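Signal recognition particle receptor FtsY (Sulfolobus acidocaldarius, PDB 5L3S) is a receptor for the signal recognition particle, an SRP54-type protein that joins a helical-bundle domain to a P-loop GTPase domain. Local coordinates at residues I78-T83 / F285-V291; V43-I47 / L260-E265. One frame throughout, in Å; residues are numbered along the deposited sequence.

Contact 1. Residues I78-T83 / F285-V291; sequences ITEILT and FSPDWFV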
loop_
_atom_site.group_PDB
_atom_site.type_symbol
_atom_site.label_atom_id
_atom_site.label_comp_id
_atom_site.label_asym_id
_atom_site.label_seq_id
_atom_site.Cartn_x
_atom_site.Cartn_y
_atom_site.Cartn_z
ATOM N N ILE B 78 10.349 14.161 -18.110
ATOM C CA ILE B 78 9.381 13.775 -17.094
ATOM C C ILE B 78 8.385 14.915 -16.854
ATOM O O ILE B 78 7.171 14.682 -16.759
ATOM C CB ILE B 78 10.071 13.351 -15.781
ATOM C CG1 ILE B 78 10.923 12.100 -16.013
ATOM C CG2 ILE B 78 9.035 13.068 -14.684
ATOM C CD1 ILE B 78 11.663 11.621 -14.773
ATOM N N THR B 79 8.892 16.147 -16.790
ATOM C CA THR B 79 8.029 17.306 -16.559
ATOM C C THR B 79 7.005 17.458 -17.688
ATOM O O THR B 79 5.836 17.753 -17.446
ATOM C CB THR B 79 8.838 18.616 -16.395
ATOM O OG1 THR B 79 9.778 18.469 -15.321
ATOM C CG2 THR B 79 7.912 19.785 -16.078
ATOM N N GLU B 80 7.448 17.228 -18.919
ATOM C CA GLU B 80 6.562 17.305 -20.075
ATOM C C GLU B 80 5.523 16.180 -20.117
ATOM O O GLU B 80 4.379 16.413 -20.503
ATOM C CB GLU B 80 7.373 17.353 -21.372
ATOM C CG GLU B 80 8.055 18.695 -21.600
ATOM C CD GLU B 80 8.908 18.725 -22.854
ATOM O OE1 GLU B 80 8.790 19.699 -23.627
ATOM O OE2 GLU B 80 9.706 17.787 -23.062
ATOM N N ILE B 81 5.921 14.970 -19.721
ATOM C CA ILE B 81 5.000 13.833 -19.683
ATOM C C ILE B 81 3.854 14.079 -18.700
ATOM O O ILE B 81 2.704 13.737 -18.972
ATOM C CB ILE B 81 5.717 12.527 -19.289
ATOM C CG1 ILE B 81 6.652 12.071 -20.406
ATOM C CG2 ILE B 81 4.717 11.432 -19.020
ATOM C CD1 ILE B 81 5.931 11.677 -21.680
ATOM N N LEU B 82 4.183 14.679 -17.562
ATOM C CA LEU B 82 3.201 14.978 -16.531
ATOM C C LEU B 82 2.366 16.221 -16.852
ATOM O O LEU B 82 1.158 16.244 -16.621
ATOM C CB LEU B 82 3.905 15.151 -15.191
ATOM C CG LEU B 82 4.608 13.887 -14.689
ATOM C CD1 LEU B 82 5.540 14.231 -13.551
ATOM C CD2 LEU B 82 3.580 12.842 -14.235
ATOM N N THR B 83 3.015 17.255 -17.379
ATOM C CA THR B 83 2.333 18.509 -17.716
ATOM C C THR B 83 1.283 18.313 -18.813
ATOM O O THR B 83 0.204 18.904 -18.765
ATOM C CB THR B 83 3.345 19.601 -18.112
ATOM O OG1 THR B 83 4.221 19.853 -17.006
ATOM C CG2 THR B 83 2.640 20.908 -18.494
ATOM N N PHE B 285 -1.505 18.068 -7.172
ATOM C CA PHE B 285 -0.325 17.479 -7.804
ATOM C C PHE B 285 0.255 18.463 -8.798
ATOM O O PHE B 285 -0.470 19.043 -9.611
ATOM C CB PHE B 285 -0.690 16.183 -8.530
ATOM C CG PHE B 285 0.482 15.514 -9.221
ATOM C CD1 PHE B 285 1.281 14.611 -8.540
ATOM C CD2 PHE B 285 0.775 15.790 -10.552
ATOM C CE1 PHE B 285 2.354 13.997 -9.169
ATOM C CE2 PHE B 285 1.842 15.183 -11.185
ATOM C CZ PHE B 285 2.630 14.278 -10.487
ATOM N N SER B 286 1.566 18.654 -8.733
ATOM C CA SER B 286 2.255 19.497 -9.696
ATOM C C SER B 286 3.471 18.748 -10.230
ATOM O O SER B 286 4.227 18.164 -9.454
ATOM C CB SER B 286 2.669 20.815 -9.046
ATOM O OG SER B 286 4.071 20.969 -9.037
ATOM N N PRO B 287 3.644 18.738 -11.560
ATOM C CA PRO B 287 4.798 18.084 -12.192
ATOM C C PRO B 287 6.127 18.528 -11.580
ATOM O O PRO B 287 6.958 17.684 -11.241
ATOM C CB PRO B 287 4.698 18.546 -13.642
ATOM C CG PRO B 287 3.218 18.732 -13.850
ATOM C CD PRO B 287 2.709 19.290 -12.558
ATOM N N ASP B 288 6.305 19.832 -11.416
ATOM C CA ASP B 288 7.534 20.386 -10.850
ATOM C C ASP B 288 7.814 19.836 -9.456
ATOM O O ASP B 288 8.955 19.514 -9.119
ATOM C CB ASP B 288 7.450 21.908 -10.780
ATOM C CG ASP B 288 7.521 22.560 -12.145
ATOM O OD1 ASP B 288 7.956 21.893 -13.110
ATOM O OD2 ASP B 288 7.155 23.749 -12.248
ATOM N N TRP B 289 6.761 19.746 -8.651
ATOM C CA TRP B 289 6.863 19.233 -7.292
ATOM C C TRP B 289 7.313 17.767 -7.294
ATOM O O TRP B 289 8.166 17.364 -6.500
ATOM C CB TRP B 289 5.511 19.381 -6.591
ATOM C CG TRP B 289 5.513 19.011 -5.146
ATOM C CD1 TRP B 289 5.674 19.854 -4.087
ATOM C CD2 TRP B 289 5.329 17.702 -4.593
ATOM N NE1 TRP B 289 5.603 19.152 -2.907
ATOM C CE2 TRP B 289 5.390 17.829 -3.190
ATOM C CE3 TRP B 289 5.118 16.436 -5.146
ATOM C CZ2 TRP B 289 5.254 16.740 -2.335
ATOM C CZ3 TRP B 289 4.993 15.353 -4.294
ATOM C CH2 TRP B 289 5.047 15.515 -2.905
ATOM N N PHE B 290 6.738 16.985 -8.201
ATOM C CA PHE B 290 7.063 15.565 -8.348
ATOM C C PHE B 290 8.523 15.353 -8.758
ATOM O O PHE B 290 9.224 14.492 -8.212
ATOM C CB PHE B 290 6.135 14.931 -9.392
ATOM C CG PHE B 290 6.494 13.515 -9.752
ATOM C CD1 PHE B 290 5.987 12.447 -9.020
ATOM C CD2 PHE B 290 7.338 13.247 -10.824
ATOM C CE1 PHE B 290 6.315 11.144 -9.353
ATOM C CE2 PHE B 290 7.668 11.946 -11.157
ATOM C CZ PHE B 290 7.143 10.894 -10.424
ATOM N N VAL B 291 8.967 16.128 -9.737
ATOM C CA VAL B 291 10.330 16.020 -10.245
ATOM C C VAL B 291 11.354 16.394 -9.175
ATOM O O VAL B 291 12.415 15.771 -9.060
ATOM C CB VAL B 291 10.520 16.889 -11.520
ATOM C CG1 VAL B 291 11.981 17.044 -11.865
ATOM C CG2 VAL B 291 9.754 16.285 -12.683
HETATM O O HOH W 1 10.363 20.241 -13.293
#
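Thr-79 and Pro-287 bring the backbones closest, CA to CA 5.5 Å, where the helix segments 78-83 and 287-291 pack in a roughly antiparallel sense, their axes 9.2 Å apart and at 141°. Leu-82 is the side chain to follow first. Its CB lies against the proline ring, 3.8 Å from Pro-287 CB, and its two methyls part from there to different aromatic rings. CD1 of Leu-82 approaches the Phe-290 ring obliquely, 3.4 Å from Phe-290 CD2, while the other methyl leans toward the far end of Phe-285, near CZ. Ile-78 approaches the same Phe-290 ring at its edge, close to the ring plane. The branch that does this is CG2, set anti to the backbone N by a chi1 of -64°, and it also touches Val-291 CG2 at 3.9 Å.

Polar groups line the outer side. Thr-83 OG1 rests on the Pro-287 ring and hydrogen-bonds back to Thr-79 O at 2.7 Å. That oxygen is gripped twice, since Thr-83 N reaches it from the opposite face of its carbonyl plane. Thr-79 OG1 bonds to Lys-75 O in its own helix and accepts from a water at 2.8 Å; the same water donates to Asp-288 OD1, so a single solvent molecule ties the two helices together. At the start of the second helix Ser-286 is the N-cap, its OG accepting from Trp-289 N.

Around this core, helix 258-266 backs the apolar side, where Ala-259 meets both phenylalanines. Phe-285 also packs on Val-270 and Met-273 of strand 270-274, and Trp-289 on Met-273, while the C-terminal helix 287-295 packs against helix 66-85 and helix 258-266.

Contact 2. Residues V43-I47 / L260-E265; sequences VTEKI and LSLAYE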
loop_
_atom_site.group_PDB
_atom_site.type_symbol
_atom_site.label_atom_id
_atom_site.label_comp_id
_atom_site.label_asym_id
_atom_site.label_seq_id
_atom_site.Cartn_x
_atom_site.Cartn_y
_atom_site.Cartn_z
ATOM N N VAL B 43 8.442 0.501 -17.013
ATOM C CA VAL B 43 8.309 1.907 -17.380
ATOM C C VAL B 43 9.664 2.618 -17.312
ATOM O O VAL B 43 10.005 3.416 -18.185
ATOM C CB VAL B 43 7.275 2.615 -16.480
ATOM C CG1 VAL B 43 7.283 4.130 -16.706
ATOM C CG2 VAL B 43 5.900 2.032 -16.740
ATOM N N THR B 44 10.429 2.316 -16.270
ATOM C CA THR B 44 11.796 2.827 -16.134
ATOM C C THR B 44 12.642 2.499 -17.356
ATOM O O THR B 44 13.331 3.366 -17.902
ATOM C CB THR B 44 12.448 2.279 -14.858
ATOM O OG1 THR B 44 11.859 2.929 -13.727
ATOM C CG2 THR B 44 13.950 2.531 -14.843
ATOM N N GLU B 45 12.585 1.248 -17.800
ATOM C CA GLU B 45 13.332 0.850 -18.991
ATOM C C GLU B 45 12.926 1.638 -20.250
ATOM O O GLU B 45 13.786 2.107 -21.004
ATOM C CB GLU B 45 13.200 -0.647 -19.237
ATOM C CG GLU B 45 14.044 -1.134 -20.404
ATOM C CD GLU B 45 14.170 -2.644 -20.449
ATOM O OE1 GLU B 45 13.575 -3.321 -19.578
ATOM O OE2 GLU B 45 14.867 -3.149 -21.358
ATOM N N LYS B 46 11.624 1.792 -20.476
ATOM C CA LYS B 46 11.157 2.498 -21.675
ATOM C C LYS B 46 11.571 3.963 -21.637
ATOM O O LYS B 46 12.013 4.517 -22.634
ATOM C CB LYS B 46 9.639 2.391 -21.823
ATOM C CG LYS B 46 9.134 1.015 -22.218
ATOM C CD LYS B 46 7.617 0.951 -22.098
ATOM C CE LYS B 46 7.053 -0.359 -22.622
ATOM N NZ LYS B 46 5.618 -0.520 -22.231
ATOM N N ILE B 47 11.438 4.587 -20.474
ATOM C CA ILE B 47 11.794 5.992 -20.335
ATOM C C ILE B 47 13.283 6.223 -20.594
ATOM O O ILE B 47 13.676 7.201 -21.247
ATOM C CB ILE B 47 11.388 6.512 -18.943
ATOM C CG1 ILE B 47 9.884 6.783 -18.927
ATOM C CG2 ILE B 47 12.145 7.779 -18.583
ATOM C CD1 ILE B 47 9.357 7.158 -17.576
ATOM N N LEU B 260 4.356 8.962 -12.459
ATOM C CA LEU B 260 4.989 8.949 -13.771
ATOM C C LEU B 260 4.475 7.788 -14.620
ATOM O O LEU B 260 4.176 7.961 -15.807
ATOM C CB LEU B 260 6.515 8.861 -13.620
ATOM C CG LEU B 260 7.369 8.791 -14.887
ATOM C CD1 LEU B 260 6.957 9.876 -15.895
ATOM C CD2 LEU B 260 8.854 8.914 -14.524
ATOM N N SER B 261 4.376 6.605 -14.013
ATOM C CA SER B 261 3.895 5.421 -14.720
ATOM C C SER B 261 2.464 5.592 -15.245
ATOM O O SER B 261 2.154 5.181 -16.360
ATOM C CB SER B 261 3.997 4.179 -13.830
ATOM O OG SER B 261 5.357 3.830 -13.638
ATOM N N LEU B 262 1.609 6.192 -14.425
ATOM C CA LEU B 262 0.226 6.477 -14.792
ATOM C C LEU B 262 0.128 7.378 -16.022
ATOM O O LEU B 262 -0.634 7.102 -16.951
ATOM C CB LEU B 262 -0.480 7.161 -13.629
ATOM C CG LEU B 262 -0.899 6.281 -12.470
ATOM C CD1 LEU B 262 -1.392 7.164 -11.346
ATOM C CD2 LEU B 262 -1.987 5.363 -12.962
ATOM N N ALA B 263 0.892 8.461 -16.011
ATOM C CA ALA B 263 0.908 9.380 -17.137
ATOM C C ALA B 263 1.510 8.708 -18.362
ATOM O O ALA B 263 0.952 8.785 -19.457
ATOM C CB ALA B 263 1.683 10.635 -16.782
ATOM N N TYR B 264 2.643 8.036 -18.173
ATOM C CA TYR B 264 3.376 7.461 -19.295
ATOM C C TYR B 264 2.619 6.300 -19.948
ATOM O O TYR B 264 2.500 6.246 -21.167
ATOM C CB TYR B 264 4.789 7.028 -18.858
ATOM C CG TYR B 264 5.697 6.618 -19.985
ATOM C CD1 TYR B 264 5.749 5.301 -20.422
ATOM C CD2 TYR B 264 6.511 7.553 -20.620
ATOM C CE1 TYR B 264 6.586 4.928 -21.460
ATOM C CE2 TYR B 264 7.346 7.190 -21.647
ATOM C CZ TYR B 264 7.380 5.880 -22.067
ATOM O OH TYR B 264 8.217 5.532 -23.102
ATOM N N GLU B 265 2.102 5.383 -19.137
ATOM C CA GLU B 265 1.393 4.203 -19.640
ATOM C C GLU B 265 -0.092 4.400 -19.943
ATOM O O GLU B 265 -0.591 3.887 -20.940
ATOM C CB GLU B 265 1.500 3.051 -18.636
ATOM C CG GLU B 265 2.851 2.415 -18.594
ATOM C CD GLU B 265 3.173 1.729 -19.893
ATOM O OE1 GLU B 265 2.286 1.022 -20.418
ATOM O OE2 GLU B 265 4.303 1.905 -20.390
#
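Lys-46 reaches from helix 41-55 past Tyr-264 to Glu-265, and can be followed outward atom by atom. Its CB sits 3.7 Å from Tyr-264 OH and obliquely to the ring, with CE1 also near. From there the chain runs extended, and CD of Lys-46 runs alongside both partners, 3.8 Å from Glu-265 OE2 and more distantly from Tyr-264 CE1. At the tip, NZ forms a salt bridge with Glu-265 OE2 at 3.3 Å, a weak hydrogen bond. The Glu-265 chain bends at chi2 (-65°), and OE2 ends at the edge of the Tyr-264 ring, in its plane.

Beside this ion pair the packing is apolar. Ile-47 lies over one face of Tyr-264: its CG1 stands 4.0 Å from the ring centroid, 21° off the normal, a CH-pi contact displaced toward the CE2 side. Further out, CD1 of Ile-47 meets Leu-260 tip to tip, 3.6 Å from CD2. Val-43 fills the other part of the interface. Both its methyls touch Ser-261 OG, CG1 comes obliquely to the Tyr-264 ring, and CG2 lies 3.6 Å from Glu-265 CG. The two helix segments pass at 61°, their axes 10.9 Å apart, and Val-43 and Ser-261 have the nearest CA atoms.

The polar ends are held from outside as well. Tyr-264 OH hydrogen-bonds to Asp-50 OD2, one turn further along the bundle helix, which fixes the far end of the ring while Ile-47 covers a face. The Glu-265 carboxylate has two cationic partners, Lys-46 at OE2 and Arg-234 at OE1, which would probably favour the ionised form. The chemistry thus pairs an apolar interior with a charged margin, and joins the helical-bundle domain to the GTPase domain by packing, a tyrosine anchored in both, and one weak ion pair.

How the contacts relate
Helices 66-85 and 258-266 connect the two contacts, whose centres lie 13 Å apart. Leu-260 of contact 2 reaches into contact 1, its CB 3.8 Å from Phe-290 CZ and its CD2 3.9 Å from Ile-78 CD1. Nearby, Ala-263 CB packs against Leu-82 CD2 at 3.9 Å. Leu-260 of helix 258-266 is therefore common to helix 41-55, helix 66-85 and the C-terminal helix 287-295, with Ala-263 adding a second contact to helix 66-85, and the apolar parts of contacts 1 and 2 touch. On the side of contact 1, a bound phosphoaminophosphonic acid-guanylate ester is about 13 Å from the side chain of Phe-285.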